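Local coordinates for protein citrate lyase, subunit 1 (Methanosaeta concilii, PDB 6HXI) that probably supplies the ATP-grasp and citrate-binding parts of ATP citrate lyase, which uses ATP to turn citrate and coenzyme A into acetyl-CoA and oxaloacetate, at residues R7-N13 with N31-V35; E116-V120 with F132-G137. One frame throughout, in Å; residues are numbered along the deposited sequence.

Interaction 1. Residues R7-N13 with N31-V35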
ATOM      1  N   ARG C   7      -0.803  10.491  66.456  1.00 54.26           N
ATOM      2  CA  ARG C   7      -0.656  11.499  67.496  1.00 55.74           C
ATOM      3  C   ARG C   7      -2.007  12.073  67.847  1.00 59.60           C
ATOM      4  O   ARG C   7      -2.881  12.205  66.979  1.00 57.94           O
ATOM      5  CB  ARG C   7       0.285  12.641  67.070  1.00 55.87           C
ATOM      6  CG  ARG C   7       1.709  12.189  66.853  1.00 62.24           C
ATOM      7  CD  ARG C   7       2.711  13.320  66.919  1.00 60.41           C
ATOM      8  NE  ARG C   7       3.910  12.987  66.147  1.00 69.09           N
ATOM      9  CZ  ARG C   7       4.884  12.184  66.572  1.00 85.28           C
ATOM     10  NH1 ARG C   7       5.917  11.910  65.784  1.00 60.27           N
ATOM     11  NH2 ARG C   7       4.817  11.623  67.774  1.00 80.37           N
ATOM     12  N   GLU C   8      -2.171  12.396  69.139  1.00 58.38           N
ATOM     13  CA  GLU C   8      -3.349  13.046  69.720  1.00 57.84           C
ATOM     14  C   GLU C   8      -3.631  14.318  68.896  1.00 61.41           C
ATOM     15  O   GLU C   8      -4.787  14.597  68.593  1.00 59.75           O
ATOM     16  CB  GLU C   8      -3.056  13.402  71.186  1.00 61.14           C
ATOM     17  CG  GLU C   8      -4.277  13.717  72.030  1.00 74.78           C
ATOM     18  CD  GLU C   8      -3.980  14.011  73.494  1.00103.38           C
ATOM     19  OE1 GLU C   8      -3.052  13.389  74.064  1.00 96.83           O
ATOM     20  OE2 GLU C   8      -4.699  14.852  74.078  1.00 98.69           O
ATOM     21  N   TYR C   9      -2.558  15.042  68.488  1.00 59.45           N
ATOM     22  CA  TYR C   9      -2.590  16.241  67.649  1.00 60.32           C
ATOM     23  C   TYR C   9      -3.366  15.970  66.353  1.00 64.20           C
ATOM     24  O   TYR C   9      -4.301  16.709  66.036  1.00 65.07           O
ATOM     25  CB  TYR C   9      -1.151  16.726  67.351  1.00 63.41           C
ATOM     26  CG  TYR C   9      -1.067  17.836  66.326  1.00 66.34           C
ATOM     27  CD1 TYR C   9      -1.504  19.123  66.625  1.00 71.25           C
ATOM     28  CD2 TYR C   9      -0.552  17.599  65.054  1.00 65.97           C
ATOM     29  CE1 TYR C   9      -1.429  20.151  65.685  1.00 74.44           C
ATOM     30  CE2 TYR C   9      -0.508  18.610  64.094  1.00 68.13           C
ATOM     31  CZ  TYR C   9      -0.935  19.890  64.419  1.00 78.10           C
ATOM     32  OH  TYR C   9      -0.880  20.915  63.500  1.00 77.85           O
ATOM     33  N   ASP C  10      -3.020  14.871  65.661  1.00 58.40           N
ATOM     34  CA  ASP C  10      -3.615  14.427  64.409  1.00 56.36           C
ATOM     35  C   ASP C  10      -5.069  13.954  64.570  1.00 59.14           C
ATOM     36  O   ASP C  10      -5.926  14.324  63.757  1.00 57.98           O
ATOM     37  CB  ASP C  10      -2.734  13.339  63.777  1.00 57.67           C
ATOM     38  CG  ASP C  10      -1.321  13.791  63.419  1.00 72.81           C
ATOM     39  OD1 ASP C  10      -1.164  14.935  62.926  1.00 74.09           O
ATOM     40  OD2 ASP C  10      -0.378  12.974  63.568  1.00 82.98           O
ATOM     41  N   ALA C  11      -5.352  13.168  65.637  1.00 54.08           N
ATOM     42  CA  ALA C  11      -6.685  12.635  65.937  1.00 51.45           C
ATOM     43  C   ALA C  11      -7.694  13.766  66.260  1.00 56.17           C
ATOM     44  O   ALA C  11      -8.807  13.779  65.726  1.00 53.42           O
ATOM     45  CB  ALA C  11      -6.594  11.642  67.086  1.00 51.55           C
ATOM     46  N   LYS C  12      -7.270  14.734  67.098  1.00 55.60           N
ATOM     47  CA  LYS C  12      -8.057  15.902  67.498  1.00 56.20           C
ATOM     48  C   LYS C  12      -8.273  16.845  66.317  1.00 60.94           C
ATOM     49  O   LYS C  12      -9.350  17.428  66.206  1.00 62.21           O
ATOM     50  CB  LYS C  12      -7.398  16.639  68.671  1.00 60.93           C
ATOM     51  CG  LYS C  12      -7.605  15.936  70.000  1.00 72.01           C
ATOM     52  CD  LYS C  12      -6.868  16.607  71.124  1.00 80.86           C
ATOM     53  CE  LYS C  12      -7.415  16.117  72.437  1.00 92.04           C
ATOM     54  NZ  LYS C  12      -6.709  16.719  73.588  1.00 98.08           N
ATOM     55  N   ASN C  13      -7.261  16.980  65.433  1.00 57.37           N
ATOM     56  CA  ASN C  13      -7.336  17.806  64.226  1.00 57.68           C
ATOM     57  C   ASN C  13      -8.358  17.217  63.266  1.00 60.39           C
ATOM     58  O   ASN C  13      -9.155  17.980  62.706  1.00 60.60           O
ATOM     59  CB  ASN C  13      -5.978  17.949  63.548  1.00 57.20           C
ATOM     60  CG  ASN C  13      -5.634  19.371  63.186  1.00 88.88           C
ATOM     61  OD1 ASN C  13      -6.411  20.096  62.544  1.00 87.60           O
ATOM     62  ND2 ASN C  13      -4.457  19.809  63.602  1.00 82.28           N
ATOM     63  N   ASN C  31      -7.888  24.459  67.795  1.00 74.54           N
ATOM     64  CA  ASN C  31      -6.732  25.089  68.467  1.00 74.08           C
ATOM     65  C   ASN C  31      -5.742  24.047  68.972  1.00 76.70           C
ATOM     66  O   ASN C  31      -5.840  23.570  70.106  1.00 76.03           O
ATOM     67  CB  ASN C  31      -7.140  26.062  69.591  1.00 76.98           C
ATOM     68  CG  ASN C  31      -8.089  27.162  69.191  1.00 99.13           C
ATOM     69  OD1 ASN C  31      -9.189  27.258  69.721  1.00 92.96           O
ATOM     70  ND2 ASN C  31      -7.710  28.003  68.239  1.00 92.19           N
ATOM     71  N   LEU C  32      -4.796  23.677  68.095  1.00 72.64           N
ATOM     72  CA  LEU C  32      -3.776  22.665  68.361  1.00 70.64           C
ATOM     73  C   LEU C  32      -2.414  23.088  67.800  1.00 74.90           C
ATOM     74  O   LEU C  32      -2.326  23.674  66.713  1.00 75.52           O
ATOM     75  CB  LEU C  32      -4.194  21.319  67.746  1.00 70.01           C
ATOM     76  CG  LEU C  32      -5.523  20.710  68.192  1.00 73.57           C
ATOM     77  CD1 LEU C  32      -6.217  20.047  67.043  1.00 72.90           C
ATOM     78  CD2 LEU C  32      -5.326  19.730  69.327  1.00 75.46           C
ATOM     79  N   ALA C  33      -1.352  22.769  68.551  1.00 70.29           N
ATOM     80  CA  ALA C  33       0.026  23.056  68.181  1.00 69.60           C
ATOM     81  C   ALA C  33       0.907  21.858  68.543  1.00 71.92           C
ATOM     82  O   ALA C  33       0.849  21.380  69.681  1.00 70.26           O
ATOM     83  CB  ALA C  33       0.510  24.312  68.905  1.00 70.94           C
ATOM     84  N   LEU C  34       1.696  21.359  67.572  1.00 68.91           N
ATOM     85  CA  LEU C  34       2.614  20.246  67.810  1.00 68.71           C
ATOM     86  C   LEU C  34       4.048  20.751  67.824  1.00 76.86           C
ATOM     87  O   LEU C  34       4.452  21.468  66.909  1.00 78.00           O
ATOM     88  CB  LEU C  34       2.438  19.107  66.774  1.00 67.90           C
ATOM     89  CG  LEU C  34       3.213  17.793  67.052  1.00 70.82           C
ATOM     90  CD1 LEU C  34       2.584  16.994  68.205  1.00 69.70           C
ATOM     91  CD2 LEU C  34       3.313  16.950  65.814  1.00 70.88           C
ATOM     92  N   VAL C  35       4.820  20.353  68.850  1.00 75.97           N
ATOM     93  CA  VAL C  35       6.217  20.752  69.024  1.00 78.36           C
ATOM     94  C   VAL C  35       7.163  19.549  68.883  1.00 86.54           C
ATOM     95  O   VAL C  35       7.250  18.713  69.790  1.00 86.16           O
ATOM     96  CB  VAL C  35       6.433  21.554  70.341  1.00 82.76           C
ATOM     97  CG1 VAL C  35       7.902  21.910  70.555  1.00 83.63           C
ATOM     98  CG2 VAL C  35       5.582  22.816  70.349  1.00 82.92           C
TER

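Interaction 2. Residues E116-V120 with F132-G137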
ATOM      1  N   GLU C 116     -17.719  17.568  84.400  1.00 92.99           N
ATOM      2  CA  GLU C 116     -17.998  16.223  83.889  1.00 90.61           C
ATOM      3  C   GLU C 116     -16.805  15.610  83.184  1.00 91.31           C
ATOM      4  O   GLU C 116     -16.042  16.310  82.516  1.00 90.26           O
ATOM      5  CB  GLU C 116     -19.210  16.224  82.934  1.00 90.64           C
ATOM      6  CG  GLU C 116     -20.552  16.465  83.611  1.00105.32           C
ATOM      7  CD  GLU C 116     -21.026  17.906  83.695  1.00130.19           C
ATOM      8  OE1 GLU C 116     -21.911  18.181  84.537  1.00128.16           O
ATOM      9  OE2 GLU C 116     -20.540  18.754  82.910  1.00123.26           O
ATOM     10  N   GLU C 117     -16.653  14.295  83.327  1.00 86.01           N
ATOM     11  CA  GLU C 117     -15.613  13.526  82.657  1.00 83.19           C
ATOM     12  C   GLU C 117     -16.250  12.226  82.168  1.00 83.65           C
ATOM     13  O   GLU C 117     -16.478  11.313  82.966  1.00 84.94           O
ATOM     14  CB  GLU C 117     -14.405  13.268  83.576  1.00 86.22           C
ATOM     15  CG  GLU C 117     -13.385  14.399  83.586  1.00 97.47           C
ATOM     16  CD  GLU C 117     -12.005  14.109  84.161  1.00112.17           C
ATOM     17  OE1 GLU C 117     -11.797  13.032  84.766  1.00105.07           O
ATOM     18  OE2 GLU C 117     -11.119  14.976  83.993  1.00 99.20           O
ATOM     19  N   TYR C 118     -16.621  12.183  80.879  1.00 75.50           N
ATOM     20  CA  TYR C 118     -17.233  10.995  80.277  1.00 73.06           C
ATOM     21  C   TYR C 118     -16.250  10.304  79.337  1.00 71.38           C
ATOM     22  O   TYR C 118     -15.395  10.959  78.738  1.00 67.88           O
ATOM     23  CB  TYR C 118     -18.562  11.310  79.547  1.00 74.13           C
ATOM     24  CG  TYR C 118     -19.627  12.038  80.354  1.00 78.87           C
ATOM     25  CD1 TYR C 118     -19.772  11.816  81.722  1.00 82.78           C
ATOM     26  CD2 TYR C 118     -20.527  12.901  79.735  1.00 79.97           C
ATOM     27  CE1 TYR C 118     -20.747  12.482  82.464  1.00 86.28           C
ATOM     28  CE2 TYR C 118     -21.510  13.571  80.467  1.00 83.14           C
ATOM     29  CZ  TYR C 118     -21.615  13.362  81.833  1.00 93.06           C
ATOM     30  OH  TYR C 118     -22.586  14.023  82.555  1.00 96.23           O
ATOM     31  N   TYR C 119     -16.362   8.972  79.231  1.00 67.11           N
ATOM     32  CA  TYR C 119     -15.490   8.148  78.386  1.00 64.89           C
ATOM     33  C   TYR C 119     -16.259   7.591  77.203  1.00 65.70           C
ATOM     34  O   TYR C 119     -17.395   7.146  77.373  1.00 66.59           O
ATOM     35  CB  TYR C 119     -14.903   7.006  79.243  1.00 67.51           C
ATOM     36  CG  TYR C 119     -14.300   5.842  78.488  1.00 68.48           C
ATOM     37  CD1 TYR C 119     -15.063   4.720  78.171  1.00 70.45           C
ATOM     38  CD2 TYR C 119     -12.949   5.829  78.151  1.00 69.30           C
ATOM     39  CE1 TYR C 119     -14.505   3.631  77.500  1.00 71.76           C
ATOM     40  CE2 TYR C 119     -12.375   4.741  77.493  1.00 69.29           C
ATOM     41  CZ  TYR C 119     -13.156   3.642  77.175  1.00 77.35           C
ATOM     42  OH  TYR C 119     -12.590   2.563  76.546  1.00 80.14           O
ATOM     43  N   VAL C 120     -15.623   7.565  76.027  1.00 59.53           N
ATOM     44  CA  VAL C 120     -16.167   6.972  74.796  1.00 57.23           C
ATOM     45  C   VAL C 120     -15.051   6.277  74.001  1.00 58.77           C
ATOM     46  O   VAL C 120     -13.982   6.850  73.803  1.00 57.25           O
ATOM     47  CB  VAL C 120     -17.030   7.940  73.920  1.00 60.50           C
ATOM     48  CG1 VAL C 120     -16.208   9.096  73.349  1.00 59.82           C
ATOM     49  CG2 VAL C 120     -17.750   7.189  72.803  1.00 59.02           C
ATOM     50  N   PHE C 132     -18.255   2.068  73.425  1.00 55.91           N
ATOM     51  CA  PHE C 132     -18.162   1.944  74.883  1.00 57.41           C
ATOM     52  C   PHE C 132     -18.358   3.316  75.502  1.00 63.12           C
ATOM     53  O   PHE C 132     -17.793   4.293  75.006  1.00 62.72           O
ATOM     54  CB  PHE C 132     -16.814   1.321  75.301  1.00 58.85           C
ATOM     55  CG  PHE C 132     -16.542  -0.015  74.649  1.00 59.55           C
ATOM     56  CD1 PHE C 132     -17.085  -1.184  75.167  1.00 64.79           C
ATOM     57  CD2 PHE C 132     -15.773  -0.102  73.498  1.00 60.12           C
ATOM     58  CE1 PHE C 132     -16.858  -2.420  74.545  1.00 65.38           C
ATOM     59  CE2 PHE C 132     -15.552  -1.336  72.873  1.00 63.04           C
ATOM     60  CZ  PHE C 132     -16.088  -2.487  73.408  1.00 62.49           C
ATOM     61  N   PHE C 133     -19.211   3.403  76.536  1.00 60.68           N
ATOM     62  CA  PHE C 133     -19.493   4.658  77.210  1.00 61.61           C
ATOM     63  C   PHE C 133     -19.571   4.472  78.718  1.00 71.89           C
ATOM     64  O   PHE C 133     -20.148   3.490  79.199  1.00 72.56           O
ATOM     65  CB  PHE C 133     -20.786   5.322  76.666  1.00 62.62           C
ATOM     66  CG  PHE C 133     -21.179   6.610  77.364  1.00 65.48           C
ATOM     67  CD1 PHE C 133     -20.605   7.822  77.001  1.00 67.16           C
ATOM     68  CD2 PHE C 133     -22.111   6.607  78.397  1.00 71.27           C
ATOM     69  CE1 PHE C 133     -20.933   9.001  77.670  1.00 69.50           C
ATOM     70  CE2 PHE C 133     -22.438   7.791  79.074  1.00 75.37           C
ATOM     71  CZ  PHE C 133     -21.863   8.985  78.689  1.00 72.51           C
ATOM     72  N   SER C 134     -19.031   5.448  79.459  1.00 71.99           N
ATOM     73  CA  SER C 134     -19.095   5.500  80.919  1.00 75.92           C
ATOM     74  C   SER C 134     -19.134   6.951  81.402  1.00 82.59           C
ATOM     75  O   SER C 134     -18.760   7.864  80.654  1.00 79.70           O
ATOM     76  CB  SER C 134     -17.931   4.741  81.552  1.00 81.93           C
ATOM     77  OG  SER C 134     -18.158   4.555  82.942  1.00 93.01           O
ATOM     78  N   MET C 135     -19.622   7.181  82.630  1.00 84.52           N
ATOM     79  CA  MET C 135     -19.677   8.547  83.166  1.00 86.29           C
ATOM     80  C   MET C 135     -18.523   8.810  84.138  1.00 93.90           C
ATOM     81  O   MET C 135     -18.464   9.866  84.780  1.00 94.29           O
ATOM     82  CB  MET C 135     -21.053   8.885  83.747  1.00 90.34           C
ATOM     83  CG  MET C 135     -22.139   8.932  82.685  1.00 92.70           C
ATOM     84  SD  MET C 135     -23.822   8.909  83.329  1.00 99.81           S
ATOM     85  CE  MET C 135     -23.725   7.549  84.468  1.00 98.86           C
ATOM     86  N   ASP C 136     -17.560   7.861  84.164  1.00 93.03           N
ATOM     87  CA  ASP C 136     -16.345   7.897  84.969  1.00 96.14           C
ATOM     88  C   ASP C 136     -15.121   7.836  84.046  1.00100.44           C
ATOM     89  O   ASP C 136     -14.564   6.759  83.806  1.00 99.55           O
ATOM     90  CB  ASP C 136     -16.340   6.762  86.017  1.00100.88           C
ATOM     91  CG  ASP C 136     -17.583   6.714  86.888  1.00115.16           C
ATOM     92  OD1 ASP C 136     -17.797   7.669  87.677  1.00117.21           O
ATOM     93  OD2 ASP C 136     -18.342   5.721  86.784  1.00122.51           O
ATOM     94  N   GLY C 137     -14.755   8.997  83.507  1.00 98.32           N
ATOM     95  CA  GLY C 137     -13.612   9.169  82.614  1.00 97.91           C
ATOM     96  C   GLY C 137     -12.339   9.429  83.391  1.00107.05           C
ATOM     97  O   GLY C 137     -12.369  10.115  84.418  1.00109.45           O
TER

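Interaction 1. Residues R7-N13 with N31-V35
In this ATP-grasp domain, the first turns of helix 8-18 pack on strand 33-35, an edge strand of a four-stranded antiparallel sheet, and on the residue leading into it. No hydrogen bond crosses between 7-13 and 31-35; apolar contact does the work. Follow 31-35 from its start. Leu32 is the first residue to engage, its side chain directed at the helix. Leu32 CB lies 3.6 Å from Tyr9 CE1, while its methyl groups reach one turn further along the helix: CD2 comes 3.8 Å from Lys12 CB, and CD1 sits 3.6 Å from Asn13 N, an amide already committed to the helical bond with Tyr9 O (3.0 Å). Beyond its CB, Lys12 runs away from the strand, so that NZ forms a 2.8 Å salt bridge with Glu8 OE2 and a second one with Glu109. Ala33 turns its CB to the other side, onto Leu44 of helix 41-47, and offers the helix mainly backbone, with Ala33 N 3.9 Å from Tyr9 CE1; its main chain pairs with Ile108. Leu34 points back at the helix and makes the best-defined contact, a CH-pi interaction: CB stands over the face of the Tyr9 ring, 3.7 Å from the centroid and 10° off the normal. Tyr9 thus rests on three successive residues. Past the ring, Leu34 meets Arg7, the N-cap residue, whose guanidinium is held by Asp61 O and by a cation-pi contact with Tyr105. Leu34 CD2 lies 3.8 Å from Arg7 CD and 4.0 Å from Arg7 NE, where the aliphatic chain passes into the guanidinium.

Interaction 2. Residues E116-V120 with F132-G137
This is the open end of a beta hairpin, strands 118-125 and 128-134, in the six-stranded antiparallel sheet of the ATP-grasp domain. Over 118-120 and 132-134 the axes run at 174°, closest approach 4.7 Å. Tyr119 and Ser134 form the hydrogen-bonded pair and satisfy each other along the backbone: Tyr119 N donates to Ser134 O at 3.0 Å, and Ser134 N to Tyr119 O at 3.1 Å. Next to it, Val120 and Phe133 are a non-hydrogen-bonded pair. Their main chains bond to the flanking strands, Val120 to Ile200 and Phe133 to Ile149; across the pair, CA atoms make CA-H...O contacts with carbonyls of adjacent hydrogen-bonded pairs, Val120 CA to Phe132 O at 3.1 Å and Phe133 CA to Tyr119 O at 3.3 Å; the Phe132 backbone pairs with Ala121. The side chains of Val120 and Phe133 lie under helix 173-192. The Tyr118 main chain bonds to that of Phe203, and the edge of the Phe133 ring meets the face of the Tyr118 ring in an offset edge-to-face pair, centroids 5.8 Å apart. Met135 SD adds a Met-aromatic contact 5.4 Å from the centroid of the Tyr118 ring. At Met135 the chain leaves the strand and curls back, so Gly137 N satisfies Glu117 O at 2.9 Å. A CB on Gly137 would lie only 3.1 Å from that oxygen. Ser134 OG bonds Lys147 O, and Glu117 OE2 bonds His114 NE2. Two close acceptor pairs are no bonds: Glu117 OE1 with Gly137 O at 3.0 Å, and Glu117 O with Met135 O at 3.1 Å.

Interactions 1 and 2 follow one another along the chain and do not touch: their centres are 21 Å apart and their nearest atoms about 11 Å. The six-stranded sheet connects them. Helix 8-18 of interaction 1 lays Ala11 and Lys12 on Met215 of strand 209-220; the next strand, 195-206, borders strand 118-125 of interaction 2. Interaction 1 also ties this region to the smaller four-stranded sheet, whereas interaction 2 holds one hairpin together. Both belong to the ATP-grasp part of the chain. Neither includes residues of the sodium site (Asp255, Thr258, Ala260) or the coenzyme A pocket (Gly259, Gly307, Phe345), which lie in the citrate-binding part.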